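Local coordinates for protein N-acetyl-beta-D glucosaminidase (Rhizomucor miehei CAU432, PDB 4ZM6) that probably hydrolyses terminal beta-linked N-acetylglucosamine and, through a GCN5-related region that binds acetyl-CoA, probably transfers acetyl groups to glucosamine, at residues 465-469 / 488-492; 452-456 / 479-485. Residue numbers count along the deposited sequence, not the author numbering.

Contact 1: 465-469 / 488-492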
loop_
_atom_site.group_PDB
_atom_site.type_symbol
_atom_site.label_atom_id
_atom_site.label_comp_id
_atom_site.label_asym_id
_atom_site.label_seq_id
_atom_site.Cartn_x
_atom_site.Cartn_y
_atom_site.Cartn_z
ATOM N N VAL A 465 -0.227 13.197 42.317
ATOM C CA VAL A 465 -0.547 14.166 41.272
ATOM C C VAL A 465 -1.949 14.754 41.463
ATOM O O VAL A 465 -2.145 15.954 41.276
ATOM C CB VAL A 465 -0.406 13.538 39.861
ATOM C CG1 VAL A 465 -0.952 14.463 38.780
ATOM C CG2 VAL A 465 1.049 13.199 39.564
ATOM N N GLN A 466 -2.913 13.908 41.824
ATOM C CA GLN A 466 -4.284 14.352 42.108
ATOM C C GLN A 466 -4.333 15.274 43.315
ATOM O O GLN A 466 -5.103 16.237 43.335
ATOM C CB GLN A 466 -5.195 13.158 42.380
ATOM C CG GLN A 466 -5.622 12.402 41.138
ATOM C CD GLN A 466 -6.340 11.103 41.461
ATOM O OE1 GLN A 466 -6.092 10.474 42.497
ATOM N NE2 GLN A 466 -7.231 10.688 40.569
ATOM N N GLN A 467 -3.528 14.954 44.326
ATOM C CA GLN A 467 -3.417 15.786 45.516
ATOM C C GLN A 467 -2.882 17.161 45.127
ATOM O O GLN A 467 -3.514 18.179 45.401
ATOM C CB GLN A 467 -2.497 15.122 46.553
ATOM C CG GLN A 467 -2.410 15.847 47.895
ATOM C CD GLN A 467 -1.380 15.254 48.851
ATOM O OE1 GLN A 467 -1.136 15.805 49.930
ATOM N NE2 GLN A 467 -0.771 14.135 48.466
ATOM N N ALA A 468 -1.725 17.174 44.469
ATOM C CA ALA A 468 -1.058 18.417 44.081
ATOM C C ALA A 468 -1.906 19.268 43.139
ATOM O O ALA A 468 -1.852 20.494 43.190
ATOM C CB ALA A 468 0.290 18.113 43.444
ATOM N N GLN A 469 -2.682 18.616 42.280
ATOM C CA GLN A 469 -3.621 19.307 41.399
ATOM C C GLN A 469 -4.590 20.194 42.192
ATOM O O GLN A 469 -4.922 21.294 41.758
ATOM C CB GLN A 469 -4.379 18.280 40.534
ATOM C CG GLN A 469 -5.709 18.732 39.933
ATOM C CD GLN A 469 -5.586 19.806 38.864
ATOM O OE1 GLN A 469 -6.595 20.288 38.353
ATOM N NE2 GLN A 469 -4.358 20.184 38.517
ATOM N N CYS A 488 -4.683 8.905 33.834
ATOM C CA CYS A 488 -5.079 8.812 35.246
ATOM C C CYS A 488 -5.411 10.160 35.918
ATOM O O CYS A 488 -5.953 10.181 37.022
ATOM C CB CYS A 488 -3.978 8.105 36.046
ATOM S SG CYS A 488 -3.586 6.444 35.439
ATOM N N PHE A 489 -5.078 11.275 35.269
ATOM C CA PHE A 489 -5.393 12.607 35.803
ATOM C C PHE A 489 -5.615 13.643 34.688
ATOM O O PHE A 489 -4.807 14.552 34.507
ATOM C CB PHE A 489 -4.302 13.066 36.788
ATOM C CG PHE A 489 -2.897 12.689 36.376
ATOM C CD1 PHE A 489 -2.158 13.498 35.520
ATOM C CD2 PHE A 489 -2.307 11.529 36.864
ATOM C CE1 PHE A 489 -0.864 13.150 35.153
ATOM C CE2 PHE A 489 -1.017 11.179 36.496
ATOM C CZ PHE A 489 -0.294 11.990 35.637
ATOM N N PRO A 490 -6.726 13.514 33.940
ATOM C CA PRO A 490 -6.980 14.445 32.829
ATOM C C PRO A 490 -7.263 15.894 33.250
ATOM O O PRO A 490 -7.246 16.782 32.407
ATOM C CB PRO A 490 -8.213 13.847 32.127
ATOM C CG PRO A 490 -8.392 12.479 32.695
ATOM C CD PRO A 490 -7.785 12.496 34.059
ATOM N N GLN A 491 -7.526 16.122 34.537
ATOM C CA GLN A 491 -7.751 17.476 35.060
ATOM C C GLN A 491 -6.480 18.320 34.935
ATOM O O GLN A 491 -6.553 19.544 34.784
ATOM C CB GLN A 491 -8.184 17.478 36.542
ATOM C CG GLN A 491 -8.845 16.210 37.088
ATOM C CD GLN A 491 -7.850 15.187 37.643
ATOM O OE1 GLN A 491 -6.838 15.543 38.261
ATOM N NE2 GLN A 491 -8.147 13.908 37.440
ATOM N N VAL A 492 -5.324 17.659 35.018
ATOM C CA VAL A 492 -4.031 18.334 34.974
ATOM C C VAL A 492 -3.925 19.138 33.689
ATOM O O VAL A 492 -3.991 18.583 32.599
ATOM C CB VAL A 492 -2.858 17.336 35.079
ATOM C CG1 VAL A 492 -1.528 18.022 34.799
ATOM C CG2 VAL A 492 -2.836 16.699 36.460
HETATM O O HOH W 1 -7.549 16.313 41.281
#
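Val465 lays its CG1 methyl over the face of the Phe489 ring, 3.5 Å from the centroid and 12° off the normal, a CH-pi contact. The same CG1 lies 3.7 Å from Val492 CG2, so one helix residue sits over the seam where Phe489 and Val492 meet. All three are buried and touch Val477 of strand 475-479; the short valines suit a helix lying close to a sheet, and the flat Phe489 ring offers a methyl its face. A type I turn from Phe489 to Val492, closed by Val492 N to Phe489 O at 3.2 Å, brings its first and last residues to the helix side, CA-to-CB toward it in Phe489 and sideways in Val492, and Pro490 (phi -67°) fits the second position. Toward solvent, glutamines take over. Gln469 OE1 lies 3.7 Å from Gln491 CB, and a water donates to Gln466 O and Gln491 OE1, 3.2 Å each, bridging segments that share no direct hydrogen bond. Arg378 bonds to Pro490 O from outside. Helix 459-471 joins parallel strands 447-452 and 475-479, so the contact packs the helix of a beta-alpha-beta crossover against the connection after its second strand, typical of the alpha/beta sandwich domain of family 3 glycosidases.

Contact 2: 452-456 / 479-485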
loop_
_atom_site.group_PDB
_atom_site.type_symbol
_atom_site.label_atom_id
_atom_site.label_comp_id
_atom_site.label_asym_id
_atom_site.label_seq_id
_atom_site.Cartn_x
_atom_site.Cartn_y
_atom_site.Cartn_z
ATOM N N THR A 452 6.531 11.821 37.172
ATOM C CA THR A 452 5.918 10.497 37.182
ATOM C C THR A 452 6.732 9.549 36.317
ATOM O O THR A 452 7.362 9.958 35.347
ATOM C CB THR A 452 4.459 10.520 36.696
ATOM O OG1 THR A 452 4.416 10.783 35.287
ATOM C CG2 THR A 452 3.663 11.581 37.456
ATOM N N ALA A 453 6.728 8.284 36.711
ATOM C CA ALA A 453 7.353 7.216 35.958
ATOM C C ALA A 453 6.372 6.052 35.995
ATOM O O ALA A 453 6.287 5.338 36.998
ATOM C CB ALA A 453 8.681 6.836 36.589
ATOM N N ASN A 454 5.610 5.899 34.910
ATOM C CA ASN A 454 4.548 4.891 34.804
ATOM C C ASN A 454 3.566 4.938 35.980
ATOM O O ASN A 454 3.294 3.924 36.626
ATOM C CB ASN A 454 5.144 3.483 34.625
ATOM C CG ASN A 454 5.751 3.271 33.243
ATOM O OD1 ASN A 454 5.561 4.076 32.334
ATOM N ND2 ASN A 454 6.476 2.171 33.076
ATOM N N ALA A 455 3.045 6.133 36.257
ATOM C CA ALA A 455 1.988 6.309 37.251
ATOM C C ALA A 455 0.821 5.359 36.976
ATOM O O ALA A 455 0.295 4.741 37.897
ATOM C CB ALA A 455 1.509 7.754 37.269
ATOM N N ASN A 456 0.449 5.216 35.703
ATOM C CA ASN A 456 -0.614 4.281 35.291
ATOM C C ASN A 456 -0.358 2.809 35.645
ATOM O O ASN A 456 -1.146 1.941 35.261
ATOM C CB ASN A 456 -0.940 4.434 33.782
ATOM C CG ASN A 456 0.101 3.796 32.849
ATOM O OD1 ASN A 456 -0.145 3.661 31.646
ATOM N ND2 ASN A 456 1.255 3.409 33.386
ATOM N N ALA A 479 6.016 13.127 32.695
ATOM C CA ALA A 479 6.102 11.661 32.709
ATOM C C ALA A 479 7.304 11.194 31.888
ATOM O O ALA A 479 7.425 11.510 30.703
ATOM C CB ALA A 479 4.821 11.051 32.170
ATOM N N VAL A 480 8.191 10.434 32.518
ATOM C CA VAL A 480 9.481 10.124 31.910
ATOM C C VAL A 480 9.624 8.670 31.450
ATOM O O VAL A 480 10.624 8.316 30.831
ATOM C CB VAL A 480 10.646 10.515 32.846
ATOM C CG1 VAL A 480 10.534 11.984 33.213
ATOM C CG2 VAL A 480 10.676 9.660 34.108
ATOM N N MET A 481 8.640 7.829 31.755
ATOM C CA MET A 481 8.612 6.475 31.202
ATOM C C MET A 481 7.552 6.408 30.091
ATOM O O MET A 481 7.756 7.007 29.035
ATOM C CB MET A 481 8.430 5.444 32.317
ATOM C CG MET A 481 9.645 5.392 33.226
ATOM S SD MET A 481 9.606 4.118 34.500
ATOM C CE MET A 481 10.057 2.658 33.554
ATOM N N ASN A 482 6.436 5.718 30.300
ATOM C CA ASN A 482 5.381 5.725 29.295
ATOM C C ASN A 482 4.636 7.057 29.307
ATOM O O ASN A 482 4.427 7.636 30.370
ATOM C CB ASN A 482 4.389 4.583 29.524
ATOM C CG ASN A 482 5.019 3.216 29.355
ATOM O OD1 ASN A 482 6.086 3.072 28.752
ATOM N ND2 ASN A 482 4.356 2.195 29.885
ATOM N N PRO A 483 4.219 7.542 28.126
ATOM C CA PRO A 483 3.516 8.824 28.018
ATOM C C PRO A 483 2.031 8.800 28.391
ATOM O O PRO A 483 1.381 9.850 28.377
ATOM C CB PRO A 483 3.668 9.167 26.535
ATOM C CG PRO A 483 3.700 7.842 25.867
ATOM C CD PRO A 483 4.495 6.966 26.796
ATOM N N TYR A 484 1.502 7.630 28.734
ATOM C CA TYR A 484 0.061 7.477 28.971
ATOM C C TYR A 484 -0.412 8.004 30.339
ATOM O O TYR A 484 -1.615 8.149 30.561
ATOM C CB TYR A 484 -0.350 6.006 28.837
ATOM C CG TYR A 484 0.044 5.317 27.533
ATOM C CD1 TYR A 484 -0.639 5.570 26.344
ATOM C CD2 TYR A 484 1.073 4.379 27.508
ATOM C CE1 TYR A 484 -0.291 4.930 25.167
ATOM C CE2 TYR A 484 1.430 3.732 26.339
ATOM C CZ TYR A 484 0.745 4.008 25.167
ATOM O OH TYR A 484 1.106 3.354 24.003
ATOM N N ASP A 485 0.524 8.312 31.236
ATOM C CA ASP A 485 0.200 8.597 32.641
ATOM C C ASP A 485 -0.956 9.584 32.859
ATOM O O ASP A 485 -1.701 9.444 33.834
ATOM C CB ASP A 485 1.449 9.089 33.390
ATOM C CG ASP A 485 2.507 8.005 33.556
ATOM O OD1 ASP A 485 2.250 6.843 33.183
ATOM O OD2 ASP A 485 3.605 8.312 34.066
#
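This is a buried, hydrogen-bonded meeting of two loops where the neighbouring parallel strands 447-452 and 475-479 end. The pairing of Thr452 with Ala479 closes the strands, and Val480 N bonds to Thr452 O at 3.0 Å. Beyond it, side chains replace the sheet. Asp485 is well suited to gather donors: its OD2 accepts from Thr452 OG1 at 2.9 Å and Ala455 N at 3.1 Å, while Asn456 N makes a weak bond to Asp485 OD1 at 3.5 Å, so one carboxylate holds the 452-456 turn. Asn454 has positive phi (52°), a conformation asparagine tolerates well, and its OD1 receives Asn482 N at 2.8 Å. Small Ala453 lets Met481 pack close, CB to SD 3.6 Å. Tyr484 OH bonds to Asn138, reaching a part of the chain assigned to the family's N-terminal domain. Helix 459-471 packs on Thr452 and Ala455 through Gln461, Val462 and Val465, and across strand 475-479 from 447-452, strand 494-497 brings Tyr495 against Ala479 and Asp485.

From the N terminus the chain runs through 452-456, 465-469, 479-485 and 488-492, so the two contacts cross: contact 2 closes a loop around helix 459-471 and strand 475-479, and contact 1 closes a later one that starts within that helix and ends just before strand 494-497. Their centres are 13 Å apart, yet they touch, with Val465 CG2 3.7 Å from Thr452 CG2 and Cys488 SG 3.7 Å from Asn456 CA. Contact 2 joins the ends of two adjacent strands, whereas contact 1 packs the helix against the connection leading to the third. Together they bind one helix and three consecutive strands of the six-stranded mixed sheet.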